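Local coordinates for periplasmic binding protein (Mycobacterium smegmatis, PDB 4MDY) that probably binds an iron complex outside the cell membrane and delivers it to an ABC transporter, at residues 159-164 against 281-286; 167-172 against 289-294. One frame throughout, in Å; residues are numbered along the deposited sequence. Where two conformers were deposited one is given.

In the fold
Two helices that run nearly side by side, 148-168 and 279-294, carry contact 1, and contact 2 continues the line from the turn after 148-168; the centres of the contacts lie 12 Å apart on one side of the chain's centre. Helix 148-168 is probably the long helix that joins the two lobes, as in other family 8 solute-binding proteins, and 279-294 is the last helix of the chain. Contact 1 pairs the two in mid-course; contact 2 follows the same pairing to its end, where 148-168 has stopped and the turn takes over. The centres of contacts 1 and 2 lie about 15 and 23 Å from the chain's centre respectively.

Contact 1 of 2, residues 159-164 against 281-286; sequences DDRFTT and VVADQL
Segments 159-164 and 281-286 run almost parallel, their axes 17° apart and 9.7 Å from each other at the closest point, with F162 opposite A283. The carboxylate of D159 is engaged elsewhere, in a salt bridge to K135 and a hydrogen bond to Q203. R161 comes next, its CB directed at the other helix and its chain bent at chi2 and chi3, so that the guanidinium folds over the methyl of A283. That methyl, CB of A283, sits 3.7 Å above the guanidinium plane, toward its rim. From there NH2 of R161 reaches OD1 of D284 at 2.6 Å, a salt bridge with a moderately bent N-H...O angle of 144°. The oxygen lies near the guanidinium plane, yet the donor stands above the carboxylate plane. A long, flexible arginine suits this partly exposed margin, where it can span the gap and meet a charge.

With CG anti to the carbonyl carbon (chi1 -64°), the ring of F162 extends so that its far end reaches 281-286. Its CE1 comes obliquely to 3.8 Å from CB of A283, and CG1 of V282 meets the ring edge 4.3 Å from CE1. Alanine's small side chain lets arginine and phenylalanine share one site. T164 instead returns its OG1 to the carbonyl O of D160 in its own helix. Beyond the pair, Y279 packs edge-to-face with F162, while helices 199-203 and 265-273 close around V282.

Contact 2 of 2, residues 167-172 against 289-294; sequences TDHPQF and ELARVL
The C-terminal end of the chain's last helix packs here against the turn that follows the long helix 148-168. H169 is the first residue to leave helical geometry, and a 3-10 segment, 170-172, carries the chain on toward strand 176-181 of the parallel sheet. F172 N makes a hydrogen bond to O of H169 at 3.1 Å, and within the same turn CB of H169 lies over the centre of the F172 ring, 3.4 Å above its plane. F172 does most of the touching: with chi1 at -64° its ring projects toward the helix, its tip CZ lying 3.4 Å from CB of L290, a tight approach. CD1 of F172 meets CD1 of L294 at 3.8 Å, both leucines approaching obliquely from the side of the ring plane opposite CB of H169 and crossing the phenylalanine at about a right angle. These branched chains, one helical turn apart, cover the flat ring on one side and reach V229 of strand 229-233 as well. Nearer the surface, A291 presents its CB to CD2 of H169 at 3.9 Å; the imidazole keeps its own polar bond, ND1 to the carbonyl O of V165. Alongside, NE2 of Q171 makes a weak hydrogen bond to O of G295.

Contact 1 of 2, residues 159-164 against 281-286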
ATOM      1  N   ASP A 159      -7.865  -7.533  -9.196  1.00 20.53           N
ATOM      2  CA  ASP A 159      -7.589  -8.964  -9.344  1.00 22.01           C
ATOM      3  C   ASP A 159      -7.516  -9.348 -10.823  1.00 22.62           C
ATOM      4  O   ASP A 159      -6.590 -10.052 -11.249  1.00 22.26           O
ATOM      5  CB  ASP A 159      -8.665  -9.805  -8.640  1.00 24.68           C
ATOM      6  CG  ASP A 159      -8.543  -9.777  -7.120  1.00 28.87           C
ATOM      7  OD1 ASP A 159      -7.471  -9.390  -6.600  1.00 30.51           O
ATOM      8  OD2 ASP A 159      -9.524 -10.150  -6.437  1.00 30.61           O
ATOM      9  N   ASP A 160      -8.486  -8.866 -11.597  1.00 23.57           N
ATOM     10  CA  ASP A 160      -8.544  -9.136 -13.036  1.00 26.05           C
ATOM     11  C   ASP A 160      -7.344  -8.576 -13.798  1.00 23.90           C
ATOM     12  O   ASP A 160      -6.854  -9.219 -14.720  1.00 25.32           O
ATOM     13  CB  ASP A 160      -9.838  -8.581 -13.645  1.00 29.19           C
ATOM     14  CG  ASP A 160     -11.079  -9.349 -13.203  1.00 30.78           C
ATOM     15  OD1 ASP A 160     -10.954 -10.455 -12.628  1.00 37.77           O
ATOM     16  OD2 ASP A 160     -12.193  -8.839 -13.434  1.00 35.31           O
ATOM     17  N   ARG A 161      -6.882  -7.385 -13.433  1.00 21.29           N
ATOM     18  CA  ARG A 161      -5.658  -6.832 -14.037  1.00 22.76           C
ATOM     19  C   ARG A 161      -4.465  -7.774 -13.874  1.00 21.36           C
ATOM     20  O   ARG A 161      -3.756  -8.045 -14.840  1.00 23.90           O
ATOM     21  CB  ARG A 161      -5.306  -5.460 -13.448  1.00 23.84           C
ATOM     22  CG  ARG A 161      -6.222  -4.315 -13.862  1.00 28.19           C
ATOM     23  CD  ARG A 161      -6.240  -4.057 -15.365  1.00 31.83           C
ATOM     24  NE  ARG A 161      -4.908  -3.787 -15.921  1.00 36.96           N
ATOM     25  CZ  ARG A 161      -4.268  -2.618 -15.852  1.00 40.32           C
ATOM     26  NH1 ARG A 161      -4.811  -1.564 -15.243  1.00 41.83           N
ATOM     27  NH2 ARG A 161      -3.064  -2.503 -16.400  1.00 39.08           N
ATOM     28  N   PHE A 162      -4.244  -8.281 -12.662  1.00 20.28           N
ATOM     29  CA  PHE A 162      -3.123  -9.196 -12.418  1.00 22.77           C
ATOM     30  C   PHE A 162      -3.307 -10.557 -13.105  1.00 24.91           C
ATOM     31  O   PHE A 162      -2.342 -11.126 -13.618  1.00 25.50           O
ATOM     32  CB  PHE A 162      -2.865  -9.350 -10.916  1.00 24.24           C
ATOM     33  CG  PHE A 162      -2.432  -8.072 -10.252  1.00 25.38           C
ATOM     34  CD1 PHE A 162      -1.355  -7.338 -10.756  1.00 27.32           C
ATOM     35  CD2 PHE A 162      -3.097  -7.586  -9.140  1.00 25.54           C
ATOM     36  CE1 PHE A 162      -0.954  -6.152 -10.158  1.00 26.82           C
ATOM     37  CE2 PHE A 162      -2.696  -6.404  -8.538  1.00 27.05           C
ATOM     38  CZ  PHE A 162      -1.627  -5.684  -9.047  1.00 25.67           C
ATOM     39  N   THR A 163      -4.539 -11.062 -13.124  1.00 25.92           N
ATOM     40  CA  THR A 163      -4.881 -12.277 -13.883  1.00 28.56           C
ATOM     41  C   THR A 163      -4.539 -12.103 -15.365  1.00 27.86           C
ATOM     42  O   THR A 163      -4.029 -13.018 -16.001  1.00 31.13           O
ATOM     43  CB  THR A 163      -6.382 -12.617 -13.746  1.00 31.82           C
ATOM     44  OG1 THR A 163      -6.628 -13.171 -12.448  1.00 32.95           O
ATOM     45  CG2 THR A 163      -6.834 -13.632 -14.807  1.00 35.73           C
ATOM     46  N   THR A 164      -4.823 -10.921 -15.901  1.00 25.94           N
ATOM     47  CA  THR A 164      -4.545 -10.618 -17.298  1.00 27.00           C
ATOM     48  C   THR A 164      -3.035 -10.550 -17.567  1.00 27.05           C
ATOM     49  O   THR A 164      -2.583 -10.949 -18.640  1.00 26.71           O
ATOM     50  CB  THR A 164      -5.229  -9.303 -17.728  1.00 28.42           C
ATOM     51  OG1 THR A 164      -6.649  -9.472 -17.673  1.00 31.88           O
ATOM     52  CG2 THR A 164      -4.843  -8.911 -19.139  1.00 30.23           C
ATOM     53  N   VAL A 281      -1.502   0.884 -11.441  1.00 18.66           N
ATOM     54  CA  VAL A 281      -0.189   1.412 -11.854  1.00 18.46           C
ATOM     55  C   VAL A 281       0.880   0.309 -11.831  1.00 17.79           C
ATOM     56  O   VAL A 281       1.735   0.243 -12.720  1.00 18.85           O
ATOM     57  CB  VAL A 281       0.254   2.595 -10.965  1.00 19.81           C
ATOM     58  CG1 VAL A 281       1.687   3.016 -11.278  1.00 20.57           C
ATOM     59  CG2 VAL A 281      -0.700   3.766 -11.130  1.00 22.61           C
ATOM     60  N   VAL A 282       0.817  -0.560 -10.823  1.00 18.83           N
ATOM     61  CA  VAL A 282       1.725  -1.702 -10.725  1.00 17.57           C
ATOM     62  C   VAL A 282       1.487  -2.655 -11.897  1.00 18.39           C
ATOM     63  O   VAL A 282       2.444  -3.118 -12.522  1.00 17.97           O
ATOM     64  CB  VAL A 282       1.571  -2.446  -9.375  1.00 17.60           C
ATOM     65  CG1 VAL A 282       2.484  -3.665  -9.309  1.00 17.10           C
ATOM     66  CG2 VAL A 282       1.836  -1.506  -8.199  1.00 18.56           C
ATOM     67  N   ALA A 283       0.221  -2.929 -12.211  1.00 20.33           N
ATOM     68  CA  ALA A 283      -0.109  -3.828 -13.323  1.00 20.55           C
ATOM     69  C   ALA A 283       0.323  -3.240 -14.676  1.00 21.55           C
ATOM     70  O   ALA A 283       0.623  -3.985 -15.607  1.00 24.22           O
ATOM     71  CB  ALA A 283      -1.594  -4.163 -13.327  1.00 21.78           C
ATOM     72  N   ASP A 284       0.365  -1.915 -14.784  1.00 22.06           N
ATOM     73  CA  ASP A 284       0.847  -1.264 -16.007  1.00 23.51           C
ATOM     74  C   ASP A 284       2.364  -1.329 -16.121  1.00 22.46           C
ATOM     75  O   ASP A 284       2.890  -1.741 -17.156  1.00 23.20           O
ATOM     76  CB  ASP A 284       0.418   0.206 -16.068  1.00 26.63           C
ATOM     77  CG  ASP A 284      -0.981   0.391 -16.609  1.00 31.68           C
ATOM     78  OD1 ASP A 284      -1.512  -0.537 -17.254  1.00 37.84           O
ATOM     79  OD2 ASP A 284      -1.551   1.479 -16.399  1.00 38.21           O
ATOM     80  N   GLN A 285       3.059  -0.913 -15.063  1.00 21.60           N
ATOM     81  CA  GLN A 285       4.492  -0.597 -15.165  1.00 22.01           C
ATOM     82  C   GLN A 285       5.445  -1.743 -14.804  1.00 19.68           C
ATOM     83  O   GLN A 285       6.566  -1.798 -15.318  1.00 20.07           O
ATOM     84  CB  GLN A 285       4.824   0.632 -14.317  1.00 24.12           C
ATOM     85  CG  GLN A 285       4.065   1.880 -14.741  1.00 29.01           C
ATOM     86  CD  GLN A 285       4.559   3.153 -14.067  1.00 32.92           C
ATOM     87  OE1 GLN A 285       5.679   3.215 -13.555  1.00 34.98           O
ATOM     88  NE2 GLN A 285       3.722   4.193 -14.088  1.00 34.46           N
ATOM     89  N   LEU A 286       5.026  -2.646 -13.923  1.00 17.82           N
ATOM     90  CA  LEU A 286       5.914  -3.730 -13.500  1.00 17.78           C
ATOM     91  C   LEU A 286       6.085  -4.831 -14.546  1.00 18.55           C
ATOM     92  O   LEU A 286       7.201  -5.321 -14.722  1.00 19.15           O
ATOM     93  CB  LEU A 286       5.478  -4.334 -12.153  1.00 16.42           C
ATOM     94  CG  LEU A 286       6.416  -5.397 -11.547  1.00 18.00           C
ATOM     95  CD1 LEU A 286       7.854  -4.906 -11.418  1.00 18.84           C
ATOM     96  CD2 LEU A 286       5.894  -5.854 -10.194  1.00 19.72           C
TER

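Contact 2 of 2, residues 167-172 against 289-294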
ATOM      1  N   THR A 167      -1.838 -14.016 -18.139  1.00 29.38           N
ATOM      2  CA  THR A 167      -2.194 -14.413 -19.503  1.00 28.58           C
ATOM      3  C   THR A 167      -1.269 -13.798 -20.561  1.00 26.03           C
ATOM      4  O   THR A 167      -0.861 -14.471 -21.507  1.00 29.54           O
ATOM      5  CB  THR A 167      -3.647 -13.996 -19.808  1.00 30.56           C
ATOM      6  OG1 THR A 167      -4.525 -14.635 -18.871  1.00 32.01           O
ATOM      7  CG2 THR A 167      -4.051 -14.367 -21.241  1.00 32.03           C
ATOM      8  N   ASP A 168      -0.952 -12.516 -20.396  0.50 25.66           N
ATOM      9  CA  ASP A 168      -0.083 -11.800 -21.333  0.50 20.85           C
ATOM     10  C   ASP A 168       1.393 -12.234 -21.254  0.50 25.72           C
ATOM     11  O   ASP A 168       2.149 -12.030 -22.206  0.50 27.46           O
ATOM     12  CB  ASP A 168      -0.171 -10.291 -21.082  0.50 28.08           C
ATOM     13  CG  ASP A 168      -1.526  -9.701 -21.451  0.50 28.59           C
ATOM     14  OD1 ASP A 168      -2.398 -10.431 -21.967  0.50 28.36           O
ATOM     15  OD2 ASP A 168      -1.713  -8.489 -21.221  0.50 30.13           O
ATOM     16  N   HIS A 169       1.798 -12.821 -20.127  1.00 26.91           N
ATOM     17  CA  HIS A 169       3.206 -13.197 -19.897  1.00 24.76           C
ATOM     18  C   HIS A 169       3.350 -14.597 -19.315  1.00 25.59           C
ATOM     19  O   HIS A 169       3.750 -14.744 -18.156  1.00 24.08           O
ATOM     20  CB  HIS A 169       3.865 -12.224 -18.911  1.00 23.19           C
ATOM     21  CG  HIS A 169       3.860 -10.801 -19.365  1.00 23.77           C
ATOM     22  ND1 HIS A 169       2.820  -9.936 -19.107  1.00 27.07           N
ATOM     23  CD2 HIS A 169       4.780 -10.091 -20.056  1.00 25.39           C
ATOM     24  CE1 HIS A 169       3.103  -8.750 -19.623  1.00 25.17           C
ATOM     25  NE2 HIS A 169       4.286  -8.819 -20.201  1.00 25.83           N
ATOM     26  N   PRO A 170       3.069 -15.638 -20.115  1.00 27.28           N
ATOM     27  CA  PRO A 170       3.234 -17.001 -19.599  1.00 30.64           C
ATOM     28  C   PRO A 170       4.681 -17.369 -19.203  1.00 30.16           C
ATOM     29  O   PRO A 170       4.886 -18.339 -18.476  1.00 32.75           O
ATOM     30  CB  PRO A 170       2.744 -17.880 -20.758  1.00 31.96           C
ATOM     31  CG  PRO A 170       2.934 -17.046 -21.976  1.00 30.64           C
ATOM     32  CD  PRO A 170       2.673 -15.630 -21.536  1.00 28.46           C
ATOM     33  N   GLN A 171       5.654 -16.599 -19.682  0.50 29.44           N
ATOM     34  CA  GLN A 171       7.056 -16.794 -19.314  0.50 31.71           C
ATOM     35  C   GLN A 171       7.341 -16.556 -17.825  0.50 29.90           C
ATOM     36  O   GLN A 171       8.350 -17.033 -17.310  0.50 31.28           O
ATOM     37  CB  GLN A 171       7.949 -15.876 -20.150  0.50 34.96           C
ATOM     38  CG  GLN A 171       7.742 -14.393 -19.882  0.50 37.41           C
ATOM     39  CD  GLN A 171       6.769 -13.739 -20.848  0.50 35.46           C
ATOM     40  OE1 GLN A 171       5.865 -14.391 -21.376  0.50 30.51           O
ATOM     41  NE2 GLN A 171       6.947 -12.444 -21.082  0.50 32.45           N
ATOM     42  N   PHE A 172       6.464 -15.822 -17.136  1.00 27.01           N
ATOM     43  CA  PHE A 172       6.647 -15.562 -15.698  1.00 25.18           C
ATOM     44  C   PHE A 172       6.457 -16.824 -14.851  1.00 26.21           C
ATOM     45  O   PHE A 172       6.980 -16.911 -13.736  1.00 26.78           O
ATOM     46  CB  PHE A 172       5.672 -14.499 -15.163  1.00 22.57           C
ATOM     47  CG  PHE A 172       5.840 -13.124 -15.747  1.00 21.12           C
ATOM     48  CD1 PHE A 172       6.931 -12.780 -16.544  1.00 22.37           C
ATOM     49  CD2 PHE A 172       4.907 -12.141 -15.445  1.00 20.91           C
ATOM     50  CE1 PHE A 172       7.056 -11.499 -17.053  1.00 22.62           C
ATOM     51  CE2 PHE A 172       5.031 -10.857 -15.945  1.00 21.46           C
ATOM     52  CZ  PHE A 172       6.106 -10.537 -16.753  1.00 23.53           C
ATOM     53  N   GLU A 289       8.929  -4.425 -17.008  1.00 24.39           N
ATOM     54  CA  GLU A 289      10.237  -4.575 -16.360  1.00 24.28           C
ATOM     55  C   GLU A 289      10.541  -6.053 -16.129  1.00 22.80           C
ATOM     56  O   GLU A 289      11.661  -6.513 -16.360  1.00 21.53           O
ATOM     57  CB  GLU A 289      10.287  -3.828 -15.026  1.00 28.20           C
ATOM     58  CG  GLU A 289      10.048  -2.327 -15.110  1.00 33.51           C
ATOM     59  CD  GLU A 289      11.196  -1.549 -15.734  1.00 43.93           C
ATOM     60  OE1 GLU A 289      12.377  -1.909 -15.531  1.00 51.68           O
ATOM     61  OE2 GLU A 289      10.914  -0.548 -16.423  1.00 53.78           O
ATOM     62  N   LEU A 290       9.539  -6.799 -15.675  1.00 21.62           N
ATOM     63  CA  LEU A 290       9.690  -8.245 -15.519  1.00 22.01           C
ATOM     64  C   LEU A 290       9.991  -8.925 -16.851  1.00 23.52           C
ATOM     65  O   LEU A 290      10.829  -9.828 -16.919  1.00 25.36           O
ATOM     66  CB  LEU A 290       8.430  -8.860 -14.895  1.00 20.69           C
ATOM     67  CG  LEU A 290       8.123  -8.436 -13.458  1.00 20.11           C
ATOM     68  CD1 LEU A 290       6.714  -8.858 -13.072  1.00 19.07           C
ATOM     69  CD2 LEU A 290       9.139  -9.003 -12.479  1.00 21.74           C
ATOM     70  N   ALA A 291       9.306  -8.492 -17.904  1.00 23.78           N
ATOM     71  CA  ALA A 291       9.468  -9.102 -19.231  1.00 24.18           C
ATOM     72  C   ALA A 291      10.861  -8.833 -19.790  1.00 24.04           C
ATOM     73  O   ALA A 291      11.440  -9.686 -20.463  1.00 24.28           O
ATOM     74  CB  ALA A 291       8.405  -8.581 -20.187  1.00 23.23           C
ATOM     75  N   ARG A 292      11.385  -7.642 -19.499  1.00 24.89           N
ATOM     76  CA  ARG A 292      12.737  -7.250 -19.893  1.00 28.35           C
ATOM     77  C   ARG A 292      13.825  -8.170 -19.336  1.00 28.81           C
ATOM     78  O   ARG A 292      14.808  -8.456 -20.023  1.00 34.56           O
ATOM     79  CB  ARG A 292      13.019  -5.801 -19.470  1.00 32.53           C
ATOM     80  CG  ARG A 292      14.313  -5.221 -20.026  1.00 38.17           C
ATOM     81  CD  ARG A 292      14.580  -3.818 -19.498  1.00 44.83           C
ATOM     82  NE  ARG A 292      13.486  -2.904 -19.827  1.00 55.77           N
ATOM     83  CZ  ARG A 292      13.283  -1.709 -19.267  1.00 66.03           C
ATOM     84  NH1 ARG A 292      14.101  -1.240 -18.323  1.00 71.09           N
ATOM     85  NH2 ARG A 292      12.243  -0.975 -19.654  1.00 72.28           N
ATOM     86  N   VAL A 293      13.655  -8.631 -18.097  1.00 24.43           N
ATOM     87  CA  VAL A 293      14.676  -9.457 -17.447  1.00 27.93           C
ATOM     88  C   VAL A 293      14.372 -10.960 -17.511  1.00 27.94           C
ATOM     89  O   VAL A 293      15.295 -11.773 -17.511  1.00 32.37           O
ATOM     90  CB  VAL A 293      14.939  -9.015 -15.983  1.00 29.40           C
ATOM     91  CG1 VAL A 293      15.293  -7.533 -15.923  1.00 30.34           C
ATOM     92  CG2 VAL A 293      13.759  -9.310 -15.077  1.00 27.96           C
ATOM     93  N   LEU A 294      13.095 -11.328 -17.581  1.00 26.73           N
ATOM     94  CA  LEU A 294      12.706 -12.735 -17.626  1.00 28.78           C
ATOM     95  C   LEU A 294      12.483 -13.258 -19.044  1.00 35.28           C
ATOM     96  O   LEU A 294      12.614 -14.456 -19.282  1.00 45.08           O
ATOM     97  CB  LEU A 294      11.449 -12.976 -16.790  1.00 29.10           C
ATOM     98  CG  LEU A 294      11.584 -12.713 -15.285  1.00 29.92           C
ATOM     99  CD1 LEU A 294      10.239 -12.893 -14.606  1.00 29.51           C
ATOM    100  CD2 LEU A 294      12.626 -13.621 -14.648  1.00 30.83           C
TER